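Local coordinates for protein uncharacterized esterase YxiM (Bacillus subtilis, PDB 2O14) that is an uncharacterised member of the GDSL lipolytic family, probably an esterase, that joins a galactose-binding-like domain to an SGNH-type hydrolase domain, at residues F46-N51 with S76-N81. Residues are numbered along the deposited sequence; the frame is centred on the assembly and turned at random.
Sequences FQTPEN and SNNTFN
Phe46 turns one face of its ring to the edge of the Phe80 ring: the two planes stand at 61° with centroids 5.5 Å apart, an edge-to-face pair in which Phe80 CD1 lies above the Phe46 ring, offset toward its rim. The Phe46 ring also rests on the start of the Phe80 side chain, Phe46 CE1 lying 3.6 Å from Phe80 CB. Both rings leave the same face of the sheet, because Phe46 and Phe80 form an antiparallel non-hydrogen-bonded pair. Thr79 O then takes three approaches: Gln47 N gives it a nearly straight hydrogen bond of 3.1 Å, Phe46 CA makes a CA-H...O contact, and a bridging water donates to it while accepting from Thr48 N. The water thus links the two backbones one residue beyond the direct Gln47 N bond.

Gln47, just past the bridge, points its side chain toward 76-81; it starts with CG anti to its backbone N (chi1 -173°) and bends at chi2. Gln47 OE1 meets Asn81 ND2 at 2.9 Å, a weak bond because the N-H points well off line, although the two amide planes are nearly coplanar. The oxygen of the same Asn81 amide has two donors, Thr79 OG1 at 2.7 Å from Asn81 OD1 and Asn133 ND2. Beyond the bridge Asn78, centre of an inverse gamma turn, touches both Thr48 and Asn51, with Asn78 CG 3.6 Å from Asn51 CB; an ST turn, in which Ser76 OG accepts from Asn78 N, precedes it.

Within the galactose-binding-like domain this is one edge of a five-stranded antiparallel sheet, where the outermost strand 44-46 pairs with 80-83, itself next to 131-138. Phe18 and Phe20 of strand 15-20 pair edge-to-face with Phe80, and Val32 of strand 30-32 touches both Phe46 and Phe80.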
loop_
_atom_site.group_PDB
_atom_site.type_symbol
_atom_site.label_atom_id
_atom_site.label_comp_id
_atom_site.label_asym_id
_atom_site.label_seq_id
_atom_site.Cartn_x
_atom_site.Cartn_y
_atom_site.Cartn_z
ATOM N N PHE A 46 -3.258 24.465 8.936
ATOM C CA PHE A 46 -4.262 23.487 9.317
ATOM C C PHE A 46 -5.688 24.021 9.246
ATOM O O PHE A 46 -5.982 25.125 9.705
ATOM C CB PHE A 46 -3.950 22.963 10.713
ATOM C CG PHE A 46 -2.679 22.179 10.775
ATOM C CD1 PHE A 46 -2.618 20.888 10.260
ATOM C CD2 PHE A 46 -1.529 22.738 11.326
ATOM C CE1 PHE A 46 -1.428 20.165 10.295
ATOM C CE2 PHE A 46 -0.333 22.022 11.363
ATOM C CZ PHE A 46 -0.285 20.734 10.847
ATOM N N GLN A 47 -6.570 23.215 8.665
ATOM C CA GLN A 47 -7.970 23.580 8.493
ATOM C C GLN A 47 -8.702 23.689 9.823
ATOM O O GLN A 47 -9.527 24.580 10.007
ATOM C CB GLN A 47 -8.663 22.550 7.595
ATOM C CG GLN A 47 -10.091 22.918 7.216
ATOM C CD GLN A 47 -10.180 24.294 6.570
ATOM O OE1 GLN A 47 -9.498 24.573 5.583
ATOM N NE2 GLN A 47 -11.024 25.161 7.126
ATOM N N THR A 48 -8.409 22.761 10.731
ATOM C CA THR A 48 -9.020 22.740 12.055
ATOM C C THR A 48 -7.915 22.561 13.099
ATOM O O THR A 48 -7.701 21.462 13.614
ATOM C CB THR A 48 -10.061 21.589 12.184
ATOM O OG1 THR A 48 -9.416 20.319 12.005
ATOM C CG2 THR A 48 -11.156 21.750 11.123
ATOM N N PRO A 49 -7.196 23.652 13.422
ATOM C CA PRO A 49 -6.100 23.643 14.403
ATOM C C PRO A 49 -6.496 23.104 15.784
ATOM O O PRO A 49 -5.655 22.587 16.510
ATOM C CB PRO A 49 -5.683 25.113 14.483
ATOM C CG PRO A 49 -6.111 25.691 13.177
ATOM C CD PRO A 49 -7.420 25.011 12.893
ATOM N N GLU A 50 -7.770 23.228 16.149
ATOM C CA GLU A 50 -8.230 22.755 17.460
ATOM C C GLU A 50 -7.987 21.261 17.662
ATOM O O GLU A 50 -7.911 20.791 18.796
ATOM C CB GLU A 50 -9.726 23.042 17.657
ATOM C CG GLU A 50 -10.634 22.303 16.681
ATOM C CD GLU A 50 -10.992 23.134 15.458
ATOM O OE1 GLU A 50 -10.146 23.936 15.000
ATOM O OE2 GLU A 50 -12.122 22.973 14.946
ATOM N N ASN A 51 -7.864 20.513 16.571
ATOM C CA ASN A 51 -7.638 19.075 16.670
ATOM C C ASN A 51 -6.213 18.667 16.317
ATOM O O ASN A 51 -5.952 17.508 15.992
ATOM C CB ASN A 51 -8.639 18.325 15.781
ATOM C CG ASN A 51 -10.038 18.293 16.381
ATOM O OD1 ASN A 51 -11.036 18.214 15.662
ATOM N ND2 ASN A 51 -10.114 18.344 17.700
ATOM N N SER A 76 -11.974 13.172 7.311
ATOM C CA SER A 76 -11.821 14.203 8.330
ATOM C C SER A 76 -11.399 15.542 7.731
ATOM O O SER A 76 -10.668 15.591 6.739
ATOM C CB SER A 76 -10.790 13.762 9.368
ATOM O OG SER A 76 -10.636 14.751 10.364
ATOM N N ASN A 77 -11.873 16.624 8.333
ATOM C CA ASN A 77 -11.529 17.964 7.884
ATOM C C ASN A 77 -10.271 18.413 8.603
ATOM O O ASN A 77 -9.753 19.497 8.335
ATOM C CB ASN A 77 -12.664 18.947 8.188
ATOM C CG ASN A 77 -13.772 18.885 7.160
ATOM O OD1 ASN A 77 -14.923 19.211 7.449
ATOM N ND2 ASN A 77 -13.425 18.476 5.940
ATOM N N ASN A 78 -9.793 17.573 9.521
ATOM C CA ASN A 78 -8.588 17.868 10.287
ATOM C C ASN A 78 -7.349 17.644 9.418
ATOM O O ASN A 78 -6.521 16.783 9.716
ATOM C CB ASN A 78 -8.502 16.959 11.519
ATOM C CG ASN A 78 -7.425 17.408 12.498
ATOM O OD1 ASN A 78 -6.850 16.597 13.229
ATOM N ND2 ASN A 78 -7.162 18.707 12.530
ATOM N N THR A 79 -7.216 18.420 8.351
ATOM C CA THR A 79 -6.069 18.262 7.456
ATOM C C THR A 79 -5.092 19.426 7.461
ATOM O O THR A 79 -5.355 20.491 8.014
ATOM C CB THR A 79 -6.522 18.110 5.993
ATOM O OG1 THR A 79 -7.357 19.226 5.642
ATOM C CG2 THR A 79 -7.283 16.802 5.790
ATOM N N PHE A 80 -3.943 19.187 6.842
ATOM C CA PHE A 80 -2.939 20.215 6.652
ATOM C C PHE A 80 -3.212 20.569 5.195
ATOM O O PHE A 80 -3.217 19.678 4.344
ATOM C CB PHE A 80 -1.527 19.642 6.765
ATOM C CG PHE A 80 -0.462 20.543 6.198
ATOM C CD1 PHE A 80 -0.139 21.743 6.827
ATOM C CD2 PHE A 80 0.202 20.199 5.024
ATOM C CE1 PHE A 80 0.833 22.587 6.294
ATOM C CE2 PHE A 80 1.174 21.035 4.481
ATOM C CZ PHE A 80 1.490 22.231 5.118
ATOM N N ASN A 81 -3.454 21.840 4.904
ATOM C CA ASN A 81 -3.723 22.245 3.528
ATOM C C ASN A 81 -2.564 23.043 2.968
ATOM O O ASN A 81 -1.870 23.749 3.702
ATOM C CB ASN A 81 -4.971 23.125 3.437
ATOM C CG ASN A 81 -6.143 22.562 4.196
ATOM O OD1 ASN A 81 -6.270 21.350 4.354
ATOM N ND2 ASN A 81 -7.022 23.443 4.660
HETATM O O HOH W 1 -6.332 20.660 10.815
#